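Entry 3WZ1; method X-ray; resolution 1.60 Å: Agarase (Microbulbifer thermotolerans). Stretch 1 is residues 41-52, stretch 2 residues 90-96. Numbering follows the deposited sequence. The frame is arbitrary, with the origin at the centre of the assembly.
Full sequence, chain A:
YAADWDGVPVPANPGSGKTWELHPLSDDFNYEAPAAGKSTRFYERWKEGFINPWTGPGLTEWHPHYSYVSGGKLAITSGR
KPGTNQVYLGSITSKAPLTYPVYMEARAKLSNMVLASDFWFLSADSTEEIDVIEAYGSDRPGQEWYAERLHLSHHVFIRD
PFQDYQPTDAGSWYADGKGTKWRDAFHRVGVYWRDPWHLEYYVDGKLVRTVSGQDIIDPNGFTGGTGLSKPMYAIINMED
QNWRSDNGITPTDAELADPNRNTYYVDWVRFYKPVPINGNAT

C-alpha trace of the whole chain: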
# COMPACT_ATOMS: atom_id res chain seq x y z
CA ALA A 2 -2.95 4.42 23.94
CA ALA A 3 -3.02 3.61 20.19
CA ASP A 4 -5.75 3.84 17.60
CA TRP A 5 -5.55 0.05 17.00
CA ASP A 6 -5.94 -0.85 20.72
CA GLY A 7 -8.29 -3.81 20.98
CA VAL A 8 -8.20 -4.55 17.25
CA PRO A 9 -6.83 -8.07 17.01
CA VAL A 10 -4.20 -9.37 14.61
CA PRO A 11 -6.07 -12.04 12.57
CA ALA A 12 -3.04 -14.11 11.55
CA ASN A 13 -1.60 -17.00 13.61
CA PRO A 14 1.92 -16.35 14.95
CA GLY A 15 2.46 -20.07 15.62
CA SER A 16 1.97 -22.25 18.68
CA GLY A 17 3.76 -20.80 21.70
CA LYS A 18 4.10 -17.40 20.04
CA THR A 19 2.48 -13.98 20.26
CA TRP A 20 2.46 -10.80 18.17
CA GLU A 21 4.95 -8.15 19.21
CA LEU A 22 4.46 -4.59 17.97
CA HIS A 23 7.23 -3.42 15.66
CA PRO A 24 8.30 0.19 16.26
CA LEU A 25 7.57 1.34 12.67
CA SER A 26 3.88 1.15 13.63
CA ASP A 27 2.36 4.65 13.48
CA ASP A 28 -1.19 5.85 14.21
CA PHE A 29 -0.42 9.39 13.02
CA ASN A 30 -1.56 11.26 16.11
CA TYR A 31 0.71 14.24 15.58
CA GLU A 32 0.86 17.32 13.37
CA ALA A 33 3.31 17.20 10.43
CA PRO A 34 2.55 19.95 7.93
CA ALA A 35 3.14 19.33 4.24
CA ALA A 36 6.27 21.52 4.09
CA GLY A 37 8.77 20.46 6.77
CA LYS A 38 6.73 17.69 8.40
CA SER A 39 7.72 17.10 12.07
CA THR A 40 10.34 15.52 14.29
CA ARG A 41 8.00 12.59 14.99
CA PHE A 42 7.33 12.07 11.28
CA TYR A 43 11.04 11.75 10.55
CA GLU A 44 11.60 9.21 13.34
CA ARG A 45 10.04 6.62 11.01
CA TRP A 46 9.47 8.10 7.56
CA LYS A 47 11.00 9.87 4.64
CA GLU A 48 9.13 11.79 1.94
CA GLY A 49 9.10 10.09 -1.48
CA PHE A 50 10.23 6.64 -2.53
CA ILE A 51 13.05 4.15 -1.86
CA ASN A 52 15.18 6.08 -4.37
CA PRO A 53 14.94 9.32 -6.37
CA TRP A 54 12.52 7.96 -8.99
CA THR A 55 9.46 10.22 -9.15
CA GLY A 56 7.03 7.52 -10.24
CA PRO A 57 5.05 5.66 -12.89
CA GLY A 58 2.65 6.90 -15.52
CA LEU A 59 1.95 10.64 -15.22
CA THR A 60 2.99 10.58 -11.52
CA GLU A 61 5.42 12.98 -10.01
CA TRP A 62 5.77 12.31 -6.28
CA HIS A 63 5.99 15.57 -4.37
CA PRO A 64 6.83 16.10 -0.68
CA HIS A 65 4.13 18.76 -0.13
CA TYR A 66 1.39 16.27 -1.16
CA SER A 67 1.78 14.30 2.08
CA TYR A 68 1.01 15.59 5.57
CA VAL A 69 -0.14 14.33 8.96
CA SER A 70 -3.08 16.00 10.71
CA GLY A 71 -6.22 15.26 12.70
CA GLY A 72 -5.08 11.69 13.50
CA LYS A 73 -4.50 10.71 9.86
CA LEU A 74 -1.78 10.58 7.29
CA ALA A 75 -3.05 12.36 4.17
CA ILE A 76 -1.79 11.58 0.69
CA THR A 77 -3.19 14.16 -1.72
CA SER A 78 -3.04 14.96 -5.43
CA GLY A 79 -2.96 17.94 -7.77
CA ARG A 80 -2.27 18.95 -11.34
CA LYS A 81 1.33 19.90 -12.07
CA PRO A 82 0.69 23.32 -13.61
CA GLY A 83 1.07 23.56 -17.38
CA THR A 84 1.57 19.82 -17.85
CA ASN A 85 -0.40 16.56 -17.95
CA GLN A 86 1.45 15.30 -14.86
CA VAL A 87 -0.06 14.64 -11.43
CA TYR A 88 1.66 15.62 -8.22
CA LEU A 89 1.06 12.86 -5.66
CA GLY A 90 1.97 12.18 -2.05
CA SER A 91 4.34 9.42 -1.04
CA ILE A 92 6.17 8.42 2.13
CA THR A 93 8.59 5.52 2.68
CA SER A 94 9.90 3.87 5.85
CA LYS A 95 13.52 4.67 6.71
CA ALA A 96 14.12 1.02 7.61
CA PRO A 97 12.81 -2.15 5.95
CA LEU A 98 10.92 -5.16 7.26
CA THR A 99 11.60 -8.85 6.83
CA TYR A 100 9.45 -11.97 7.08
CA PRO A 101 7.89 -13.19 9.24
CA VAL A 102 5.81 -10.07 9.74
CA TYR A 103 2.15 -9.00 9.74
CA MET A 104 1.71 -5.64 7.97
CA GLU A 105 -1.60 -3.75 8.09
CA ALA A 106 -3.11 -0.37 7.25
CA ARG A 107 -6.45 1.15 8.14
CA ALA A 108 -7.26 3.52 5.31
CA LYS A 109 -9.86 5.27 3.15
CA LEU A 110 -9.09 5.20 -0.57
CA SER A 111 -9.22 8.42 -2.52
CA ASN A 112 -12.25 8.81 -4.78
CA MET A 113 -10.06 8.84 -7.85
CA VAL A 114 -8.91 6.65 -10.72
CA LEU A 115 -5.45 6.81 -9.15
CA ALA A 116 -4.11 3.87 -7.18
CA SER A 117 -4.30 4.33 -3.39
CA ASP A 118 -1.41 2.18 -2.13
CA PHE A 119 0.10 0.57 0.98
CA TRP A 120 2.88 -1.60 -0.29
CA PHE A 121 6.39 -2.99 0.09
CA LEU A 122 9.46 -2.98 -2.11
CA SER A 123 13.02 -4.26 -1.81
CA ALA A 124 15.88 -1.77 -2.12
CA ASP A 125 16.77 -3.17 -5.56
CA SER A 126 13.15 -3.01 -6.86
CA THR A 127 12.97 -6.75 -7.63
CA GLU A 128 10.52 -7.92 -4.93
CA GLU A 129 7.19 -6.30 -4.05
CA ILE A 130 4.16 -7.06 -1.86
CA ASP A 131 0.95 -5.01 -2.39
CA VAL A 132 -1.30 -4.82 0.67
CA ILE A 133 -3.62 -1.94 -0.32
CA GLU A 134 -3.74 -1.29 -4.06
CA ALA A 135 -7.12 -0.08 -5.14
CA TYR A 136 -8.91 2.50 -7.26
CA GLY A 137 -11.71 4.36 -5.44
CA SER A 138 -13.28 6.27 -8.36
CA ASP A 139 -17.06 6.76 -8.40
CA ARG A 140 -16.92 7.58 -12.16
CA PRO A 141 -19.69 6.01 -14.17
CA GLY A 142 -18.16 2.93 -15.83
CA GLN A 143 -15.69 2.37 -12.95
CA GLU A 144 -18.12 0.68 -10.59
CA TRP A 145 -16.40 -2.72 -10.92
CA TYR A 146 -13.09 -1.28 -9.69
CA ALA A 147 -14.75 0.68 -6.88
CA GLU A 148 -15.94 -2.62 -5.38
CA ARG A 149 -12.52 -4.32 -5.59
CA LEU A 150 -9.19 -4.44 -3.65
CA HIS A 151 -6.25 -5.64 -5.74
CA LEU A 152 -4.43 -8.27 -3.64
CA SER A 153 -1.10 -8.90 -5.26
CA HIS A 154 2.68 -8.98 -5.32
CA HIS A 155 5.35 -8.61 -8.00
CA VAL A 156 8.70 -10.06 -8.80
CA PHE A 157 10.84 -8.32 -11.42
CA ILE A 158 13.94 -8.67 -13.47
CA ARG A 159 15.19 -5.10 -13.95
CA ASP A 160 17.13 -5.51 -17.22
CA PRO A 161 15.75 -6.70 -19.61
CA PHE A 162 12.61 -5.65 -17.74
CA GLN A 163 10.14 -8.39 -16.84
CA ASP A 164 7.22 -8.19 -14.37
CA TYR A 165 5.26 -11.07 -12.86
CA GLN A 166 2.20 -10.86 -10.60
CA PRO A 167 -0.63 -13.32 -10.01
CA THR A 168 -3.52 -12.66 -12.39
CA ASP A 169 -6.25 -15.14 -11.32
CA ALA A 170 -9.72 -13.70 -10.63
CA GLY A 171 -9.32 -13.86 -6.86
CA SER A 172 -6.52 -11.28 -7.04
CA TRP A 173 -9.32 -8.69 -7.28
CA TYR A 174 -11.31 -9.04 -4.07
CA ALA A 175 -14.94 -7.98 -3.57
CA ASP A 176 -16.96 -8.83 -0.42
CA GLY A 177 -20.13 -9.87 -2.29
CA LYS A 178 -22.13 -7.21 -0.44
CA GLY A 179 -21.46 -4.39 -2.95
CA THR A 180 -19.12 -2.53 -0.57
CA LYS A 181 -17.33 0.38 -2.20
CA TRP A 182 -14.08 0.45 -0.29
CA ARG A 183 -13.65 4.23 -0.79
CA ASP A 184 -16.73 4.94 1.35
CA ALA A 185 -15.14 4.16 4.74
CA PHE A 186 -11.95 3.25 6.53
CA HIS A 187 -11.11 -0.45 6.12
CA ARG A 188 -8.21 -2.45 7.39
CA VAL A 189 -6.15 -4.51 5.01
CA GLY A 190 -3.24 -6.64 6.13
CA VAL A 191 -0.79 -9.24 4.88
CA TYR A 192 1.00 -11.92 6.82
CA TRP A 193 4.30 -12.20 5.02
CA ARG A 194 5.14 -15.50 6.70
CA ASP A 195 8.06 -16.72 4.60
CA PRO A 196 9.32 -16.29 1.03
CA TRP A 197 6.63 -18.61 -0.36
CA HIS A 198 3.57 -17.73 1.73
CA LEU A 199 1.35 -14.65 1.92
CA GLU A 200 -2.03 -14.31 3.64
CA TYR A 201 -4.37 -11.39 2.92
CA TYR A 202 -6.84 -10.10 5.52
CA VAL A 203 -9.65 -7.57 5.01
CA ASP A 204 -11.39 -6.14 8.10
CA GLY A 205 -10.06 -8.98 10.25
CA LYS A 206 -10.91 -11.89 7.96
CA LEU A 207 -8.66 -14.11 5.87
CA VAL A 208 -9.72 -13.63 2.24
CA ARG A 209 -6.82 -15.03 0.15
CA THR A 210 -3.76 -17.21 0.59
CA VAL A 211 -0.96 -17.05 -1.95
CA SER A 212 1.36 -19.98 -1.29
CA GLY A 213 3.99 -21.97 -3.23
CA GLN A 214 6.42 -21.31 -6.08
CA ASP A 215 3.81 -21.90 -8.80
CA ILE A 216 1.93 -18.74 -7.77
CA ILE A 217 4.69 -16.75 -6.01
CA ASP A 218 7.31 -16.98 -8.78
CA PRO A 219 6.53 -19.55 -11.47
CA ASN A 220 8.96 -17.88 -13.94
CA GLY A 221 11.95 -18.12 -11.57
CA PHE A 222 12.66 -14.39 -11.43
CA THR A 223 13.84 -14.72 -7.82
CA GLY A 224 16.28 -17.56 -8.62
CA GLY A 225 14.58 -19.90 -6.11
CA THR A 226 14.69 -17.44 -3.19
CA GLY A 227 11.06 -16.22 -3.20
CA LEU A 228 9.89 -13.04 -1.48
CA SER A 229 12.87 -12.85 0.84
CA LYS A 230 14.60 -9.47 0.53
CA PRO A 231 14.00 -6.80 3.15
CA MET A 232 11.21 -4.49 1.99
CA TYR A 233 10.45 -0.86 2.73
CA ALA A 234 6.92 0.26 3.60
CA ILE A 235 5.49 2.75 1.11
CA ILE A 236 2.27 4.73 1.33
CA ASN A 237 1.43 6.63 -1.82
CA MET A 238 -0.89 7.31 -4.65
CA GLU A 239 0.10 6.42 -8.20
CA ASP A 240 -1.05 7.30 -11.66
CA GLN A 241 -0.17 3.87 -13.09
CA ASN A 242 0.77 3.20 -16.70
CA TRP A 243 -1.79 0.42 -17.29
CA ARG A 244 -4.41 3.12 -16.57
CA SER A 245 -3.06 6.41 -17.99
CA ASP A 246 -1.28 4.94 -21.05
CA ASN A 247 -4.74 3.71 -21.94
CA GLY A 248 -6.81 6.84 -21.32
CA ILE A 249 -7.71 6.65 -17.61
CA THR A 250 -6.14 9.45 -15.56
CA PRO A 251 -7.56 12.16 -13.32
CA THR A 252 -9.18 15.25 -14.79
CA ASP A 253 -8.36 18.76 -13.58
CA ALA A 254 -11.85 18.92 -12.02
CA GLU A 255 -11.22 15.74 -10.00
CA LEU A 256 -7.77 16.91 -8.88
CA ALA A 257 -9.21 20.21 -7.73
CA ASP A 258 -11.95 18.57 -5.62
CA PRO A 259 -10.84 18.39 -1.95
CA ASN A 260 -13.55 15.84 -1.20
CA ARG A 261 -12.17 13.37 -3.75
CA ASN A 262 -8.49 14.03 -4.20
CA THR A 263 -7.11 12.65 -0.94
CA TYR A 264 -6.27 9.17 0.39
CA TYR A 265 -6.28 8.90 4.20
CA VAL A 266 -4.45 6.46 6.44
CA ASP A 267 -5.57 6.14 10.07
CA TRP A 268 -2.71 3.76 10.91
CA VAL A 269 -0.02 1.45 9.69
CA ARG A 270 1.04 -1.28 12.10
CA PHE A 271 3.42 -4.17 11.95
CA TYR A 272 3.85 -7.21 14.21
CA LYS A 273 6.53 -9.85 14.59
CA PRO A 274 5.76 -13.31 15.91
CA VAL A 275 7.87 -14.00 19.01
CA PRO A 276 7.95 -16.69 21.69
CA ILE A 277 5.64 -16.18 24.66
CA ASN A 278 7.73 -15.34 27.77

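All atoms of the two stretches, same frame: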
# COMPACT_ATOMS: atom_id res chain seq x y z
N ARG A 41 8.58 13.93 14.84
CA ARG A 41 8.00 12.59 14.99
C ARG A 41 7.85 11.90 13.63
O ARG A 41 8.12 10.71 13.50
CB ARG A 41 6.64 12.65 15.69
CG ARG A 41 5.95 11.30 15.81
CD ARG A 41 5.94 10.79 17.24
NE ARG A 41 5.06 11.64 18.04
CZ ARG A 41 3.81 11.36 18.39
NH1 ARG A 41 3.23 10.21 18.05
NH2 ARG A 41 3.13 12.25 19.12
N PHE A 42 7.43 12.65 12.62
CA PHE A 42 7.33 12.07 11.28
C PHE A 42 8.65 11.44 10.86
O PHE A 42 8.71 10.29 10.41
CB PHE A 42 6.91 13.13 10.26
CG PHE A 42 6.88 12.64 8.85
CD1 PHE A 42 5.74 12.00 8.36
CD2 PHE A 42 7.96 12.81 8.00
CE1 PHE A 42 5.70 11.54 7.05
CE2 PHE A 42 7.93 12.35 6.68
CZ PHE A 42 6.80 11.72 6.22
N TYR A 43 9.74 12.19 11.02
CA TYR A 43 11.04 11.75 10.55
C TYR A 43 11.70 10.66 11.41
O TYR A 43 12.70 10.07 11.00
CB TYR A 43 11.98 12.95 10.37
CG TYR A 43 11.61 13.89 9.23
CD1 TYR A 43 11.51 13.43 7.92
CD2 TYR A 43 11.41 15.26 9.44
CE1 TYR A 43 11.20 14.28 6.86
CE2 TYR A 43 11.10 16.11 8.38
CZ TYR A 43 11.01 15.61 7.10
OH TYR A 43 10.70 16.44 6.03
N GLU A 44 11.11 10.34 12.57
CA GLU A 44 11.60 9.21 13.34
C GLU A 44 11.41 7.90 12.57
O GLU A 44 12.18 6.94 12.75
CB GLU A 44 10.91 9.11 14.69
CG GLU A 44 11.31 10.14 15.74
CD GLU A 44 10.38 10.07 16.95
OE1 GLU A 44 9.83 8.98 17.24
OE2 GLU A 44 10.16 11.11 17.61
N ARG A 45 10.37 7.85 11.75
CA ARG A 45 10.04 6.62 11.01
C ARG A 45 10.13 6.74 9.50
O ARG A 45 10.41 5.74 8.83
CB ARG A 45 8.61 6.18 11.35
CG ARG A 45 8.44 5.69 12.77
CD ARG A 45 6.98 5.45 13.11
NE ARG A 45 6.90 4.84 14.43
CZ ARG A 45 7.03 5.49 15.58
NH1 ARG A 45 7.20 6.81 15.63
NH2 ARG A 45 7.01 4.80 16.71
N TRP A 46 9.81 7.92 8.98
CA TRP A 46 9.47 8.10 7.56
C TRP A 46 10.36 9.06 6.84
O TRP A 46 10.93 9.98 7.44
CB TRP A 46 8.02 8.61 7.40
CG TRP A 46 7.02 7.76 8.14
CD1 TRP A 46 6.39 8.07 9.31
CD2 TRP A 46 6.59 6.43 7.78
NE1 TRP A 46 5.58 7.02 9.69
CE2 TRP A 46 5.68 6.01 8.78
CE3 TRP A 46 6.86 5.58 6.71
CZ2 TRP A 46 5.07 4.75 8.74
CZ3 TRP A 46 6.25 4.34 6.67
CH2 TRP A 46 5.37 3.95 7.67
N LYS A 47 10.47 8.86 5.54
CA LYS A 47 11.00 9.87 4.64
C LYS A 47 9.92 10.23 3.62
O LYS A 47 9.04 9.41 3.32
CB LYS A 47 12.27 9.37 3.94
CG LYS A 47 12.03 8.23 2.94
CD LYS A 47 13.26 7.75 2.17
CE LYS A 47 13.76 8.74 1.12
NZ LYS A 47 12.95 9.05 -0.11
N GLU A 48 9.99 11.45 3.07
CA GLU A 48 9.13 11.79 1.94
C GLU A 48 9.65 11.08 0.70
O GLU A 48 10.86 10.90 0.54
CB GLU A 48 9.10 13.30 1.71
CG GLU A 48 8.37 14.02 2.84
CD GLU A 48 9.01 15.34 3.23
OE1 GLU A 48 8.29 16.35 3.29
OE2 GLU A 48 10.25 15.32 3.50
N GLY A 49 8.74 10.70 -0.19
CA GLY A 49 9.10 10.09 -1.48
C GLY A 49 9.14 8.59 -1.45
O GLY A 49 8.28 7.95 -0.84
N PHE A 50 10.16 8.04 -2.11
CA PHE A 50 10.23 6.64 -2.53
C PHE A 50 11.51 6.05 -1.96
O PHE A 50 12.24 6.70 -1.19
CB PHE A 50 10.20 6.65 -4.09
CG PHE A 50 10.20 5.30 -4.77
CD1 PHE A 50 9.25 4.33 -4.50
CD2 PHE A 50 11.15 5.01 -5.75
CE1 PHE A 50 9.27 3.11 -5.15
CE2 PHE A 50 11.16 3.79 -6.41
CZ PHE A 50 10.20 2.83 -6.11
N ILE A 51 11.80 4.79 -2.31
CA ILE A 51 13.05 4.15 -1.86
C ILE A 51 14.29 4.74 -2.51
O ILE A 51 15.40 4.52 -2.02
CB ILE A 51 13.04 2.62 -2.04
CG1 ILE A 51 12.75 2.23 -3.50
CG2 ILE A 51 12.02 1.97 -1.12
CD1 ILE A 51 13.12 0.80 -3.81
N ASN A 52 14.09 5.45 -3.63
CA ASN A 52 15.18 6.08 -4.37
C ASN A 52 14.63 7.34 -5.05
O ASN A 52 13.45 7.67 -4.86
CB ASN A 52 15.82 5.06 -5.33
CG ASN A 52 14.87 4.57 -6.42
OD1 ASN A 52 14.19 5.35 -7.07
ND2 ASN A 52 14.84 3.24 -6.63
N GLY A 90 1.26 12.47 -3.27
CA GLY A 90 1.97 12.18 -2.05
C GLY A 90 2.61 10.81 -2.04
O GLY A 90 2.13 9.86 -2.70
N SER A 91 3.68 10.69 -1.27
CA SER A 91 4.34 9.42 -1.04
C SER A 91 5.23 9.54 0.16
O SER A 91 5.95 10.53 0.29
CB SER A 91 5.19 9.01 -2.24
OG SER A 91 5.86 7.78 -1.98
N ILE A 92 5.20 8.54 1.05
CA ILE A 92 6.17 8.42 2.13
C ILE A 92 6.68 6.98 2.15
O ILE A 92 5.98 6.04 1.71
CB ILE A 92 5.61 8.87 3.51
CG1 ILE A 92 4.71 7.79 4.15
CG2 ILE A 92 4.90 10.22 3.40
CD1 ILE A 92 4.34 8.13 5.58
N THR A 93 7.91 6.81 2.63
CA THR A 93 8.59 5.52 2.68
C THR A 93 9.24 5.35 4.05
O THR A 93 9.77 6.31 4.63
CB THR A 93 9.65 5.42 1.55
OG1 THR A 93 9.00 5.49 0.27
CG2 THR A 93 10.43 4.15 1.62
N SER A 94 9.22 4.13 4.58
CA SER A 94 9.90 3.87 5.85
C SER A 94 11.42 4.03 5.69
O SER A 94 11.99 3.73 4.65
CB SER A 94 9.55 2.47 6.40
OG SER A 94 10.03 1.41 5.59
N LYS A 95 12.06 4.54 6.73
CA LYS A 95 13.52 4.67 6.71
C LYS A 95 14.23 3.32 6.81
O LYS A 95 15.34 3.16 6.28
CB LYS A 95 13.98 5.61 7.83
CG LYS A 95 13.60 7.05 7.55
CD LYS A 95 14.19 8.02 8.55
CE LYS A 95 14.18 9.46 8.02
NZ LYS A 95 14.74 10.37 9.07
N ALA A 96 13.58 2.37 7.46
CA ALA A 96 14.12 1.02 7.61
C ALA A 96 13.15 0.00 7.03
O ALA A 96 11.95 0.26 7.04
CB ALA A 96 14.34 0.73 9.08
O HOH W 1 11.78 3.36 9.73

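The strand 46-48 pairs antiparallel with the strand that begins at S91, through their backbones, and the backbone hydrogen bonds follow from that register. K47 and T93 form the hydrogen-bonded pair: K47 N donates to T93 O at 2.8 Å, and T93 N returns a bond to K47 O at 2.9 Å, both close to linear. The ladder continues at each end, where G49 N donates to S91 O at 2.8 Å and K95 N donates to R45 O at 2.9 Å. Between these rungs lie the non-hydrogen-bonded pairs W46 with S94 and E48 with I92, whose CA atoms approach to 4.6 and 4.5 Å. Such closeness brings CA hydrogens near carbonyls, as in the contacts of I92 CA with K47 O (3.3 Å) and W46 CA with T93 O (3.4 Å).

Past the strand, the carbonyl of G49 becomes a shared acceptor. S91 OG donates to G49 O at 2.7 Å and T93 OG1 donates to the same atom at 2.8 Å. Short hydroxyl side chains suit these positions, since they reach a backbone acceptor without a long, flexible arm. G49 itself has phi/psi of 93/-138°, where a CB would be jammed against the preceding carbonyl oxygen; glycine avoids that conflict.

K95 makes use of its length. Its largely extended side chain carries NZ to Y43 O, a 2.8 Å hydrogen bond to the turn of weakly bonded helix that precedes the strand, while its backbone N is held by R45 O. A water donates to R45 O at 2.9 Å and accepts from A96 N at 3.1 Å, linking the stretches once more. K47 bends instead along its own stretch, with NZ donating to E48 O at 2.9 Å and F50 O at 2.7 Å, and so ties down the segment leaving the strand. Its aliphatic portion still packs across the pair, with K47 CG 3.9 Å from T93 CB.

The apolar packing centers on I92. Its CD1 lies over one face of the W46 indole, 3.8 Å from the centroid of the five-membered ring and 24° off the ring normal, a CH-pi contact. I92 CG2 meets the edge of the F42 ring, 3.7 Å from F42 CZ, and I92 CD1 also comes within 4.0 Å of F42 CE1. The compact aliphatic side chain suits the space beside the two aromatics. The edge of the indole also runs along the neighboring backbone, W46 CE3 lying 3.5 Å from S94 N. Farther out, I51 CG2 rests 3.8 Å from T93 CG2, so threonine joins a hydroxyl bond to a methyl contact.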